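Local coordinates for hemolysin-related protein (Vibrio cholerae serotype O1, PDB 6MLT) that probably helps anchor Vibrio cholerae biofilms as a secreted, metal-binding matrix protein with a carbohydrate-binding lectin domain, at residues A[30-35]-A[520-525]. Residues are numbered along the deposited sequence; the frame is centred on the assembly and turned at random.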
loop_
_atom_site.group_PDB
_atom_site.type_symbol
_atom_site.label_atom_id
_atom_site.label_comp_id
_atom_site.label_asym_id
_atom_site.label_seq_id
_atom_site.Cartn_x
_atom_site.Cartn_y
_atom_site.Cartn_z
ATOM N N GLN A 30 25.965 9.485 14.877
ATOM C CA GLN A 30 25.743 9.286 13.449
ATOM C C GLN A 30 24.528 8.390 13.255
ATOM O O GLN A 30 24.309 7.463 14.040
ATOM C CB GLN A 30 26.962 8.628 12.793
ATOM C CG GLN A 30 28.303 9.288 13.093
ATOM C CD GLN A 30 28.502 10.578 12.319
ATOM O OE1 GLN A 30 28.294 10.626 11.109
ATOM N NE2 GLN A 30 28.904 11.632 13.017
ATOM N N VAL A 31 23.747 8.650 12.209
ATOM C CA VAL A 31 22.560 7.842 11.927
ATOM C C VAL A 31 22.519 7.528 10.439
ATOM O O VAL A 31 22.721 8.415 9.601
ATOM C CB VAL A 31 21.266 8.546 12.380
ATOM C CG1 VAL A 31 20.080 7.617 12.235
ATOM C CG2 VAL A 31 21.392 9.007 13.827
ATOM N N MET A 32 22.267 6.255 10.106
ATOM C CA MET A 32 22.220 5.836 8.709
ATOM C C MET A 32 21.169 4.750 8.485
ATOM O O MET A 32 21.298 3.943 7.558
ATOM C CB MET A 32 23.618 5.368 8.250
ATOM C CG MET A 32 23.788 5.282 6.730
ATOM S SD MET A 32 25.506 5.520 6.194
ATOM C CE MET A 32 26.357 4.279 7.181
ATOM N N ALA A 33 20.124 4.725 9.312
ATOM C CA ALA A 33 18.989 3.835 9.129
ATOM C C ALA A 33 17.710 4.652 9.219
ATOM O O ALA A 33 17.650 5.666 9.923
ATOM C CB ALA A 33 18.969 2.705 10.171
ATOM N N ALA A 34 16.696 4.210 8.489
ATOM C CA ALA A 34 15.481 5.000 8.352
ATOM C C ALA A 34 14.836 5.220 9.721
ATOM O O ALA A 34 14.832 4.312 10.562
ATOM C CB ALA A 34 14.494 4.309 7.409
ATOM N N PRO A 35 14.273 6.397 9.972
ATOM C CA PRO A 35 13.640 6.658 11.268
ATOM C C PRO A 35 12.282 5.978 11.372
ATOM O O PRO A 35 11.614 5.707 10.376
ATOM C CB PRO A 35 13.493 8.181 11.285
ATOM C CG PRO A 35 13.314 8.532 9.834
ATOM C CD PRO A 35 14.114 7.529 9.045
ATOM N N LEU A 520 23.104 3.906 3.081
ATOM C CA LEU A 520 22.860 2.478 3.053
ATOM C C LEU A 520 21.543 2.304 2.325
ATOM O O LEU A 520 21.495 2.413 1.088
ATOM C CB LEU A 520 22.871 1.908 4.476
ATOM C CG LEU A 520 24.233 1.856 5.163
ATOM C CD1 LEU A 520 24.032 1.511 6.631
ATOM C CD2 LEU A 520 25.134 0.844 4.480
ATOM N N TRP A 521 20.434 2.092 3.042
ATOM C CA TRP A 521 19.120 2.023 2.413
ATOM C C TRP A 521 18.081 2.831 3.190
ATOM O O TRP A 521 16.882 2.546 3.087
ATOM C CB TRP A 521 18.680 0.554 2.261
ATOM C CG TRP A 521 18.969 -0.265 3.473
ATOM C CD1 TRP A 521 18.139 -0.490 4.533
ATOM C CD2 TRP A 521 20.189 -0.957 3.763
ATOM N NE1 TRP A 521 18.767 -1.284 5.463
ATOM C CE2 TRP A 521 20.028 -1.576 5.021
ATOM C CE3 TRP A 521 21.403 -1.108 3.087
ATOM C CZ2 TRP A 521 21.033 -2.328 5.616
ATOM C CZ3 TRP A 521 22.404 -1.864 3.681
ATOM C CH2 TRP A 521 22.209 -2.465 4.930
ATOM N N GLU A 522 18.508 3.840 3.947
ATOM C CA GLU A 522 17.582 4.687 4.683
ATOM C C GLU A 522 16.775 5.552 3.718
ATOM O O GLU A 522 17.119 5.694 2.543
ATOM C CB GLU A 522 18.348 5.561 5.682
ATOM C CG GLU A 522 19.121 6.753 5.080
ATOM C CD GLU A 522 20.565 6.446 4.641
ATOM O OE1 GLU A 522 20.903 5.275 4.330
ATOM O OE2 GLU A 522 21.361 7.416 4.587
ATOM N N TYR A 523 15.686 6.130 4.221
ATOM C CA TYR A 523 14.918 7.093 3.448
ATOM C C TYR A 523 14.340 8.134 4.393
ATOM O O TYR A 523 14.244 7.900 5.603
ATOM C CB TYR A 523 13.798 6.416 2.636
ATOM C CG TYR A 523 12.913 5.466 3.421
ATOM C CD1 TYR A 523 11.983 5.945 4.329
ATOM C CD2 TYR A 523 13.000 4.092 3.243
ATOM C CE1 TYR A 523 11.170 5.080 5.062
ATOM C CE2 TYR A 523 12.178 3.212 3.967
ATOM C CZ TYR A 523 11.269 3.725 4.872
ATOM O OH TYR A 523 10.445 2.886 5.589
ATOM N N PRO A 524 13.956 9.299 3.879
ATOM C CA PRO A 524 13.249 10.273 4.716
ATOM C C PRO A 524 11.809 9.837 4.936
ATOM O O PRO A 524 11.233 9.085 4.145
ATOM C CB PRO A 524 13.314 11.574 3.901
ATOM C CG PRO A 524 14.212 11.281 2.724
ATOM C CD PRO A 524 14.167 9.804 2.518
ATOM N N VAL A 525 11.228 10.331 6.025
ATOM C CA VAL A 525 9.870 9.971 6.435
ATOM C C VAL A 525 9.065 11.242 6.666
ATOM O O VAL A 525 9.541 12.174 7.325
ATOM C CB VAL A 525 9.883 9.107 7.710
ATOM C CG1 VAL A 525 8.488 9.030 8.354
ATOM C CG2 VAL A 525 10.417 7.711 7.386
HETATM O O HOH W 1 19.974 1.829 6.216
#
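Ala34 lays its methyl group over the centre of the Tyr523 ring, with CB 4.1 Å from the ring centroid and only 7° off the normal, a CH-pi contact. The ring's hydroxyl is held by Tyr576 O and Trp573 NE1. On one face of the neighbouring Trp521 indole sit Leu520 CB and a water, both offset toward the rim; the indole and the ring of Trp222 meet edge-to-face. That water ties the two loops together, donating to Met32 O (2.8 Å) and accepting a longer bond from Trp521 N.

Beside it, the Met32 side chain lies roughly perpendicular to that of Leu520. Met32 CG is anti to the backbone N (chi1 -164°), and a bend at chi3 brings CE within 3.7 Å of Leu520 CD1. The loops run roughly in the same direction, each leading into the innermost strand of a blade, 36-38 in the first blade of an eight-bladed beta-propeller and 525-527 in the last. The latter blade is completed by strand 13-19 from the N-terminus, the Velcro closure of such rings, so this packing lies at the seam where the two ends of the propeller meet.

Glu522 sets its CB against Ala34 N at 3.5 Å, and its chain, bent at chi2, turns back on its own loop. OE1 receives Leu520 N through its syn lone pair in a nearly straight bond (2.9 Å, 168°), while OE2 pairs with Ser517 OG. Met32 O passes OE1 at 3.5 Å without bonding to it. Farther along, Pro35 and Val525 lie alongside one another, pointing opposite ways, CG of the proline 3.9 Å from CG2 of the valine. Pro35 CD rests against Tyr523 O; Pro35 O and Tyr523 N are buried without a hydrogen-bonding partner in the model.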